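Local coordinates for protein 11S globulin (Wrightia tinctoria, PDB 5WXU) that probably stores nutrients in the seed as a hexameric 11S globulin and also binds the plant hormone auxin (indole-3-acetic acid), at residues B[105-110]-B[355-360]; B[298-303]-B[404-409]; B[56-61]-B[220-225]. All coordinates share one frame; numbering follows the deposited sequence.

Contact 1 of 3, residues B[105-110]-B[355-360]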
loop_
_atom_site.group_PDB
_atom_site.type_symbol
_atom_site.label_atom_id
_atom_site.label_comp_id
_atom_site.label_asym_id
_atom_site.label_seq_id
_atom_site.Cartn_x
_atom_site.Cartn_y
_atom_site.Cartn_z
ATOM N N ILE B 105 -7.838 -25.814 12.635
ATOM C CA ILE B 105 -9.271 -26.088 12.507
ATOM C C ILE B 105 -9.706 -26.819 13.768
ATOM O O ILE B 105 -9.126 -27.832 14.124
ATOM C CB ILE B 105 -9.556 -26.950 11.294
ATOM C CG1 ILE B 105 -9.225 -26.168 10.034
ATOM C CG2 ILE B 105 -11.024 -27.376 11.269
ATOM C CD1 ILE B 105 -8.844 -27.118 8.963
ATOM N N VAL B 106 -10.650 -26.259 14.471
ATOM C CA VAL B 106 -11.211 -26.929 15.646
ATOM C C VAL B 106 -12.270 -27.883 15.144
ATOM O O VAL B 106 -13.422 -27.493 14.855
ATOM C CB VAL B 106 -11.752 -25.966 16.693
ATOM C CG1 VAL B 106 -12.188 -26.800 17.936
ATOM C CG2 VAL B 106 -10.691 -24.902 17.023
ATOM N N VAL B 107 -11.894 -29.167 15.133
ATOM C CA VAL B 107 -12.695 -30.253 14.533
ATOM C C VAL B 107 -13.792 -30.717 15.485
ATOM O O VAL B 107 -14.908 -31.052 15.063
ATOM C CB VAL B 107 -11.760 -31.434 14.157
ATOM C CG1 VAL B 107 -12.569 -32.645 13.723
ATOM C CG2 VAL B 107 -10.881 -31.057 12.988
ATOM N N GLN B 108 -13.491 -30.652 16.774
ATOM C CA GLN B 108 -14.403 -31.034 17.841
ATOM C C GLN B 108 -13.981 -30.388 19.142
ATOM O O GLN B 108 -12.806 -30.252 19.394
ATOM C CB GLN B 108 -14.364 -32.551 18.005
ATOM C CG GLN B 108 -15.047 -33.109 19.247
ATOM C CD GLN B 108 -14.856 -34.632 19.361
ATOM O OE1 GLN B 108 -15.265 -35.366 18.454
ATOM N NE2 GLN B 108 -14.260 -35.110 20.477
ATOM N N GLY B 109 -14.946 -30.042 19.977
ATOM C CA GLY B 109 -14.690 -29.634 21.312
ATOM C C GLY B 109 -14.696 -28.154 21.460
ATOM O O GLY B 109 -15.088 -27.437 20.530
ATOM N N HIS B 110 -14.315 -27.726 22.609
ATOM C CA HIS B 110 -14.212 -26.292 22.934
ATOM C C HIS B 110 -13.228 -26.091 24.051
ATOM O O HIS B 110 -12.949 -26.974 24.890
ATOM C CB HIS B 110 -15.571 -25.630 23.218
ATOM C CG HIS B 110 -16.171 -25.998 24.520
ATOM N ND1 HIS B 110 -17.040 -27.062 24.673
ATOM C CD2 HIS B 110 -16.079 -25.404 25.730
ATOM C CE1 HIS B 110 -17.401 -27.139 25.950
ATOM N NE2 HIS B 110 -16.845 -26.136 26.609
ATOM N N ILE B 355 -5.474 -28.003 0.580
ATOM C CA ILE B 355 -5.282 -29.097 1.532
ATOM C C ILE B 355 -6.629 -29.278 2.261
ATOM O O ILE B 355 -7.058 -28.426 3.080
ATOM C CB ILE B 355 -4.183 -28.749 2.544
ATOM C CG1 ILE B 355 -2.887 -28.399 1.849
ATOM C CG2 ILE B 355 -3.998 -29.858 3.557
ATOM C CD1 ILE B 355 -2.683 -26.932 1.530
ATOM N N SER B 356 -7.301 -30.409 1.985
ATOM C CA SER B 356 -8.667 -30.687 2.523
ATOM C C SER B 356 -8.676 -31.770 3.580
ATOM O O SER B 356 -7.918 -32.703 3.485
ATOM C CB SER B 356 -9.599 -31.113 1.444
ATOM O OG SER B 356 -9.799 -30.089 0.459
ATOM N N TYR B 357 -9.480 -31.553 4.616
ATOM C CA TYR B 357 -9.681 -32.565 5.667
ATOM C C TYR B 357 -11.139 -32.895 5.728
ATOM O O TYR B 357 -11.948 -32.022 5.828
ATOM C CB TYR B 357 -9.253 -31.967 6.979
ATOM C CG TYR B 357 -9.332 -32.943 8.115
ATOM C CD1 TYR B 357 -8.442 -34.011 8.180
ATOM C CD2 TYR B 357 -10.285 -32.815 9.089
ATOM C CE1 TYR B 357 -8.570 -34.965 9.186
ATOM C CE2 TYR B 357 -10.361 -33.704 10.147
ATOM C CZ TYR B 357 -9.476 -34.783 10.184
ATOM O OH TYR B 357 -9.610 -35.727 11.212
ATOM N N VAL B 358 -11.495 -34.174 5.690
ATOM C CA VAL B 358 -12.884 -34.577 5.716
ATOM C C VAL B 358 -13.337 -34.773 7.162
ATOM O O VAL B 358 -12.840 -35.667 7.861
ATOM C CB VAL B 358 -13.066 -35.886 4.955
ATOM C CG1 VAL B 358 -14.549 -36.232 4.834
ATOM C CG2 VAL B 358 -12.482 -35.839 3.581
ATOM N N THR B 359 -14.234 -33.939 7.619
ATOM C CA THR B 359 -14.705 -33.990 8.969
ATOM C C THR B 359 -15.918 -34.849 9.141
ATOM O O THR B 359 -16.143 -35.308 10.282
ATOM C CB THR B 359 -14.993 -32.614 9.536
ATOM O OG1 THR B 359 -15.699 -31.845 8.563
ATOM C CG2 THR B 359 -13.648 -31.943 9.825
ATOM N N ARG B 360 -16.679 -35.058 8.073
ATOM C CA ARG B 360 -17.970 -35.785 8.168
ATOM C C ARG B 360 -18.251 -36.414 6.871
ATOM O O ARG B 360 -18.070 -35.817 5.791
ATOM C CB ARG B 360 -19.153 -34.891 8.506
ATOM C CG ARG B 360 -19.166 -34.265 9.863
ATOM C CD ARG B 360 -20.542 -33.707 10.252
ATOM N NE ARG B 360 -20.542 -32.236 10.354
ATOM C CZ ARG B 360 -21.630 -31.442 10.310
ATOM N NH1 ARG B 360 -22.865 -31.957 10.172
ATOM N NH2 ARG B 360 -21.478 -30.106 10.403
#
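Val107 lays its two methyl groups against two different residues of strand 354-359. CG2 lies 3.9 Å from Tyr357 CE2, a ring carbon ortho to the hydroxyl, and CG1 lies 4.1 Å from Thr359 CG2. CG1 stands opposite the backbone N (chi1 172°), while CG2 stands beside that N. This rotation spreads the two branches over both partners. The valine meets the tyrosine side chain at about a right angle, and the methyl comes to the ring obliquely. With Thr359 the meeting is methyl against methyl. The backbones keep apart: the closest pair of CA atoms, Val107 and Thr359, is separated by 7.0 Å, and no hydrogen bond crosses.

The polar ends of the partners are used elsewhere. Tyr357 OH is hydrogen-bonded to Arg84 of the N-terminal cupin half, so this tyrosine ties the halves together at its tip as well as at its ring. Thr359 OG1 is bonded to Glu404, which leaves its methyl for the valine. Each segment carries a classic beta bulge: Val107 and Gln108 face Val179, Thr359 and Arg360 face Glu404. Val107 and Thr359 probably hold like places in the two halves, consistent with a bicupin built from two related domains. The contact itself is a small apolar touch, 134 Å² in all. Its chemistry implies van der Waals packing of methyl groups between the domains, with no directional bond across, while Tyr357 OH and Thr359 OG1 find their partners outside it.

Contact 2 of 3, residues B[298-303]-B[404-409]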
loop_
_atom_site.group_PDB
_atom_site.type_symbol
_atom_site.label_atom_id
_atom_site.label_comp_id
_atom_site.label_asym_id
_atom_site.label_seq_id
_atom_site.Cartn_x
_atom_site.Cartn_y
_atom_site.Cartn_z
ATOM N N ASN B 298 -15.393 -18.582 13.022
ATOM C CA ASN B 298 -16.142 -19.843 12.991
ATOM C C ASN B 298 -16.857 -20.010 11.663
ATOM O O ASN B 298 -17.535 -19.102 11.172
ATOM C CB ASN B 298 -17.112 -19.914 14.186
ATOM C CG ASN B 298 -17.632 -21.290 14.392
ATOM O OD1 ASN B 298 -18.495 -21.739 13.647
ATOM N ND2 ASN B 298 -17.125 -21.969 15.414
ATOM N N LEU B 299 -16.669 -21.172 11.039
ATOM C CA LEU B 299 -17.222 -21.420 9.701
ATOM C C LEU B 299 -18.419 -22.392 9.769
ATOM O O LEU B 299 -18.905 -22.733 8.707
ATOM C CB LEU B 299 -16.180 -21.992 8.823
ATOM C CG LEU B 299 -14.997 -21.102 8.554
ATOM C CD1 LEU B 299 -14.124 -21.723 7.502
ATOM C CD2 LEU B 299 -15.469 -19.675 8.122
ATOM N N LEU B 300 -18.818 -22.806 10.977
ATOM C CA LEU B 300 -19.731 -23.948 11.075
ATOM C C LEU B 300 -21.177 -23.648 10.880
ATOM O O LEU B 300 -21.928 -24.532 10.374
ATOM C CB LEU B 300 -19.580 -24.649 12.430
ATOM C CG LEU B 300 -20.352 -25.929 12.620
ATOM C CD1 LEU B 300 -20.241 -26.869 11.436
ATOM C CD2 LEU B 300 -19.783 -26.559 13.866
ATOM N N ASN B 301 -21.614 -22.465 11.310
ATOM C CA ASN B 301 -23.016 -22.080 11.125
ATOM C C ASN B 301 -23.434 -22.022 9.660
ATOM O O ASN B 301 -22.813 -21.322 8.840
ATOM C CB ASN B 301 -23.363 -20.692 11.717
ATOM C CG ASN B 301 -24.879 -20.520 11.977
ATOM O OD1 ASN B 301 -25.762 -20.847 11.156
ATOM N ND2 ASN B 301 -25.175 -19.968 13.113
ATOM N N PRO B 302 -24.540 -22.758 9.293
ATOM C CA PRO B 302 -24.959 -22.644 7.852
ATOM C C PRO B 302 -25.316 -21.206 7.447
ATOM O O PRO B 302 -25.285 -20.876 6.259
ATOM C CB PRO B 302 -26.239 -23.521 7.784
ATOM C CG PRO B 302 -26.206 -24.404 8.996
ATOM C CD PRO B 302 -25.431 -23.654 10.061
ATOM N N GLU B 303 -25.730 -20.392 8.419
ATOM C CA GLU B 303 -25.972 -18.963 8.189
ATOM C C GLU B 303 -24.726 -18.120 7.790
ATOM O O GLU B 303 -24.875 -16.979 7.362
ATOM C CB GLU B 303 -26.721 -18.376 9.409
ATOM C CG GLU B 303 -28.170 -18.951 9.450
ATOM C CD GLU B 303 -29.042 -18.546 10.638
ATOM O OE1 GLU B 303 -28.522 -17.990 11.629
ATOM O OE2 GLU B 303 -30.268 -18.813 10.575
ATOM N N GLU B 404 -18.707 -33.285 4.548
ATOM C CA GLU B 404 -18.238 -32.011 5.111
ATOM C C GLU B 404 -16.706 -32.024 5.029
ATOM O O GLU B 404 -16.034 -32.989 5.416
ATOM C CB GLU B 404 -18.642 -31.777 6.551
ATOM C CG GLU B 404 -18.240 -30.344 7.029
ATOM C CD GLU B 404 -18.520 -30.174 8.484
ATOM O OE1 GLU B 404 -18.106 -31.047 9.249
ATOM O OE2 GLU B 404 -19.278 -29.264 8.882
ATOM N N LEU B 405 -16.145 -30.925 4.514
ATOM C CA LEU B 405 -14.709 -30.748 4.383
ATOM C C LEU B 405 -14.355 -29.341 4.902
ATOM O O LEU B 405 -15.117 -28.387 4.716
ATOM C CB LEU B 405 -14.351 -30.693 2.861
ATOM C CG LEU B 405 -14.724 -31.687 1.804
ATOM C CD1 LEU B 405 -14.173 -31.257 0.464
ATOM C CD2 LEU B 405 -14.133 -33.062 2.159
ATOM N N TYR B 406 -13.174 -29.224 5.467
ATOM C CA TYR B 406 -12.459 -27.951 5.689
ATOM C C TYR B 406 -11.194 -27.965 4.820
ATOM O O TYR B 406 -10.456 -28.960 4.791
ATOM C CB TYR B 406 -12.066 -27.733 7.111
ATOM C CG TYR B 406 -13.198 -27.502 8.080
ATOM C CD1 TYR B 406 -14.010 -28.581 8.571
ATOM C CD2 TYR B 406 -13.488 -26.225 8.559
ATOM C CE1 TYR B 406 -15.024 -28.342 9.445
ATOM C CE2 TYR B 406 -14.510 -26.013 9.466
ATOM C CZ TYR B 406 -15.261 -27.070 9.914
ATOM O OH TYR B 406 -16.267 -26.892 10.812
ATOM N N THR B 407 -10.945 -26.857 4.130
ATOM C CA THR B 407 -9.831 -26.730 3.197
ATOM C C THR B 407 -9.022 -25.531 3.530
ATOM O O THR B 407 -9.574 -24.507 3.898
ATOM C CB THR B 407 -10.336 -26.654 1.776
ATOM O OG1 THR B 407 -11.095 -27.857 1.510
ATOM C CG2 THR B 407 -9.288 -26.597 0.827
ATOM N N VAL B 408 -7.721 -25.729 3.521
ATOM C CA VAL B 408 -6.720 -24.631 3.707
ATOM C C VAL B 408 -6.129 -24.422 2.362
ATOM O O VAL B 408 -5.735 -25.381 1.671
ATOM C CB VAL B 408 -5.645 -25.059 4.704
ATOM C CG1 VAL B 408 -4.489 -24.018 4.718
ATOM C CG2 VAL B 408 -6.306 -25.178 6.046
ATOM N N LYS B 409 -5.952 -23.137 1.954
ATOM C CA LYS B 409 -5.369 -22.872 0.629
ATOM C C LYS B 409 -4.195 -21.948 0.793
ATOM O O LYS B 409 -4.206 -21.075 1.684
ATOM C CB LYS B 409 -6.375 -22.283 -0.350
ATOM C CG LYS B 409 -7.495 -23.240 -0.719
ATOM C CD LYS B 409 -8.403 -22.691 -1.781
ATOM C CE LYS B 409 -9.580 -23.654 -1.920
ATOM N NZ LYS B 409 -10.261 -23.419 -3.229
#
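An Asx turn opens the loop 298-303 and probably helps place Leu300 against strand 402-409 of the C-terminal cupin sheet. Asn298 OD1 accepts from Leu300 N at 2.9 Å, with the donor lying above the carbonyl plane. Across the contact, Leu300 CD1 does most of the touching. It lies 3.6 Å from Glu404 OE2 and 4.0 Å from Tyr406 OH, so one methyl sits by the ends of two polar side chains. CG of Leu300 is swung opposite the backbone N (chi1 -174°), and the end of the side chain thereby comes nearer the strand than its root suggests. Leu299 adds a looser touch from its CB, 4.4 Å from Tyr406 CE2 and oblique to the ring.

Glu404 reaches the methyl on an extended chain, and its carboxylate is well gripped: OE2 forms salt bridges with Arg360 and Arg335, while OE1 is bonded to Thr359. These bonds probably keep the glutamate charged although it is buried. Arg335 NE is also hydrogen-bonded to Leu299 O, which links the loop to strand 332-338. Strand 402-409 runs between strands 332-338 and 354-359. The loop leaves strand 296-298, outermost in the N-terminal sheet within this chain, and leads on to strand 307-309; Pro302 and Glu303 meet a second subunit.

Contact 3 of 3, residues B[56-61]-B[220-225]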
loop_
_atom_site.group_PDB
_atom_site.type_symbol
_atom_site.label_atom_id
_atom_site.label_comp_id
_atom_site.label_asym_id
_atom_site.label_seq_id
_atom_site.Cartn_x
_atom_site.Cartn_y
_atom_site.Cartn_z
ATOM N N HIS B 56 2.129 -41.416 12.135
ATOM C CA HIS B 56 2.857 -41.564 13.392
ATOM C C HIS B 56 2.001 -40.900 14.437
ATOM O O HIS B 56 1.320 -39.884 14.156
ATOM C CB HIS B 56 4.230 -40.912 13.249
ATOM C CG HIS B 56 5.198 -41.181 14.371
ATOM N ND1 HIS B 56 6.140 -42.188 14.327
ATOM C CD2 HIS B 56 5.441 -40.500 15.523
ATOM C CE1 HIS B 56 6.897 -42.135 15.417
ATOM N NE2 HIS B 56 6.490 -41.122 16.162
ATOM N N ARG B 57 2.051 -41.457 15.630
ATOM C CA ARG B 57 1.346 -40.972 16.789
ATOM C C ARG B 57 2.357 -40.719 17.891
ATOM O O ARG B 57 3.226 -41.542 18.141
ATOM C CB ARG B 57 0.339 -42.014 17.260
ATOM C CG ARG B 57 -0.595 -41.561 18.367
ATOM C CD ARG B 57 -1.669 -42.607 18.689
ATOM N NE ARG B 57 -2.857 -42.574 17.816
ATOM C CZ ARG B 57 -4.087 -42.895 18.214
ATOM N NH1 ARG B 57 -4.331 -43.231 19.482
ATOM N NH2 ARG B 57 -5.095 -42.847 17.366
ATOM N N ILE B 58 2.248 -39.576 18.533
ATOM C CA ILE B 58 2.977 -39.287 19.756
ATOM C C ILE B 58 2.021 -39.202 20.916
ATOM O O ILE B 58 1.081 -38.344 20.937
ATOM C CB ILE B 58 3.729 -37.977 19.655
ATOM C CG1 ILE B 58 4.693 -38.021 18.456
ATOM C CG2 ILE B 58 4.455 -37.671 20.954
ATOM C CD1 ILE B 58 5.172 -36.649 18.082
ATOM N N GLN B 59 2.287 -40.031 21.928
ATOM C CA GLN B 59 1.540 -39.981 23.188
ATOM C C GLN B 59 1.968 -38.954 24.226
ATOM O O GLN B 59 3.139 -38.818 24.565
ATOM C CB GLN B 59 1.637 -41.354 23.895
ATOM C CG GLN B 59 0.643 -42.359 23.402
ATOM C CD GLN B 59 -0.793 -41.938 23.678
ATOM O OE1 GLN B 59 -1.127 -41.228 24.643
ATOM N NE2 GLN B 59 -1.640 -42.335 22.793
ATOM N N HIS B 60 1.021 -38.274 24.805
ATOM C CA HIS B 60 1.320 -37.469 25.960
ATOM C C HIS B 60 0.516 -37.970 27.130
ATOM O O HIS B 60 -0.390 -38.793 26.958
ATOM C CB HIS B 60 0.990 -35.953 25.658
ATOM C CG HIS B 60 1.427 -35.508 24.286
ATOM N ND1 HIS B 60 2.749 -35.297 23.960
ATOM C CD2 HIS B 60 0.717 -35.241 23.154
ATOM C CE1 HIS B 60 2.840 -34.978 22.678
ATOM N NE2 HIS B 60 1.631 -34.955 22.160
ATOM N N GLU B 61 0.703 -37.352 28.276
ATOM C CA GLU B 61 -0.100 -37.683 29.416
ATOM C C GLU B 61 -1.571 -37.422 29.176
ATOM O O GLU B 61 -2.415 -38.252 29.518
ATOM C CB GLU B 61 0.332 -36.860 30.594
ATOM C CG GLU B 61 -0.559 -37.027 31.786
ATOM C CD GLU B 61 -0.121 -36.299 32.984
ATOM O OE1 GLU B 61 -0.303 -35.067 33.075
ATOM O OE2 GLU B 61 0.336 -37.006 33.905
ATOM N N LEU B 220 11.904 -35.595 13.909
ATOM C CA LEU B 220 11.146 -34.458 14.318
ATOM C C LEU B 220 12.054 -33.475 15.034
ATOM O O LEU B 220 12.930 -33.849 15.835
ATOM C CB LEU B 220 9.971 -34.878 15.224
ATOM C CG LEU B 220 8.947 -35.823 14.536
ATOM C CD1 LEU B 220 8.070 -36.473 15.591
ATOM C CD2 LEU B 220 8.080 -35.094 13.507
ATOM N N LEU B 221 11.823 -32.197 14.740
ATOM C CA LEU B 221 12.466 -31.117 15.430
ATOM C C LEU B 221 11.464 -30.619 16.440
ATOM O O LEU B 221 10.621 -29.783 16.121
ATOM C CB LEU B 221 12.887 -30.053 14.412
ATOM C CG LEU B 221 13.844 -30.500 13.282
ATOM C CD1 LEU B 221 14.110 -29.368 12.258
ATOM C CD2 LEU B 221 15.161 -31.047 13.834
ATOM N N TRP B 222 11.501 -31.192 17.639
ATOM C CA TRP B 222 10.512 -30.983 18.645
ATOM C C TRP B 222 11.251 -30.980 19.969
ATOM O O TRP B 222 11.867 -31.973 20.331
ATOM C CB TRP B 222 9.464 -32.111 18.544
ATOM C CG TRP B 222 8.294 -32.059 19.410
ATOM C CD1 TRP B 222 8.283 -31.696 20.735
ATOM C CD2 TRP B 222 6.927 -32.439 19.089
ATOM N NE1 TRP B 222 6.996 -31.816 21.246
ATOM C CE2 TRP B 222 6.167 -32.318 20.279
ATOM C CE3 TRP B 222 6.300 -32.964 17.933
ATOM C CZ2 TRP B 222 4.782 -32.562 20.325
ATOM C CZ3 TRP B 222 4.881 -33.256 17.988
ATOM C CH2 TRP B 222 4.156 -33.034 19.178
ATOM N N ASN B 223 11.219 -29.894 20.700
ATOM C CA ASN B 223 12.124 -29.746 21.801
ATOM C C ASN B 223 11.604 -28.751 22.850
ATOM O O ASN B 223 10.948 -27.759 22.515
ATOM C CB ASN B 223 13.385 -29.095 21.140
ATOM C CG ASN B 223 14.564 -28.972 22.051
ATOM O OD1 ASN B 223 14.935 -29.951 22.731
ATOM N ND2 ASN B 223 15.214 -27.764 22.063
ATOM N N ASN B 224 11.896 -29.009 24.127
ATOM C CA ASN B 224 11.752 -28.062 25.190
ATOM C C ASN B 224 12.947 -27.081 25.124
ATOM O O ASN B 224 14.120 -27.471 25.381
ATOM C CB ASN B 224 11.753 -28.776 26.567
ATOM C CG ASN B 224 11.703 -27.834 27.739
ATOM O OD1 ASN B 224 11.913 -26.630 27.633
ATOM N ND2 ASN B 224 11.424 -28.401 28.952
ATOM N N VAL B 225 12.680 -25.832 24.775
ATOM C CA VAL B 225 13.780 -24.853 24.543
ATOM C C VAL B 225 14.657 -24.502 25.715
ATOM O O VAL B 225 15.761 -23.939 25.503
ATOM C CB VAL B 225 13.265 -23.480 23.930
ATOM C CG1 VAL B 225 12.589 -23.727 22.645
ATOM C CG2 VAL B 225 12.462 -22.628 24.836
#
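His60 NE2 is hydrogen-bonded to Ser65 OG on the adjoining strand 63-67, and the same imidazole touches Trp222 with its neighbouring carbon. His60 CE1 lies 3.9 Å from Trp222 CZ2. The two side chains come from opposite directions, and the ring atoms meet obliquely. The bond to Ser65 probably helps to fix the turn of the imidazole, which is buried.

Ile58 makes the closer approach. Its CD1 reaches the benzo end of the indole, 3.4 Å from Trp222 CZ3, a tight distance for two carbons. The flanking atoms Trp222 CE3 and CH2 are each 3.9 Å from that methyl, so it centres on the CZ3 corner. The same methyl meets Leu220 tip to tip, with Ile58 CD1 and Leu220 CD1 3.8 Å apart. One methyl thus touches both the leucine and the indole. Trp222 points its CG opposite the backbone N (chi1 -176°), which sends the indole across toward strand 56-60.

No hydrogen bond joins the two segments, and the nearest CA atoms, Ile58 and Leu220, are 10.9 Å apart. The indole has further partners: it stacks with Phe201 and meets Tyr257 with the planes at about 60°. The far side of strand 221-224 faces a third subunit, where Leu221 packs on Asp45 of that subunit.

Ile58 and His60 point toward residues 220-225; Leu220 and Trp222 point back. Strand 56-60 is outermost in its sheet within this chain, and strand 221-224 pairs in parallel with strand 198-201 of another sheet. Side chains of the two sheets meet without backbone pairing, consistent with packing between sheets of the N-terminal cupin beta barrel.

Contacts 1 and 2 are neighbours, with centres about 9 Å apart. They meet through strands 354-359 and 402-409, which lie side by side in the C-terminal cupin sheet. Contact 1 links that sheet to strand 102-108 of the N-terminal half. Contact 2 sets on it the loop that leaves strand 296-298 of the N-terminal sheet. Contact 3 lies apart, about 21 Å from contact 1 and about 29 Å from contact 2 between centres. It shares with contact 1 the seven-stranded N-terminal sheet. Along the chain contact 3 closes before contact 2 opens, while the segments of contact 1 alternate with those of both. Contact 1 thus joins the two cupin halves, and contact 3 packs sheets together within the first.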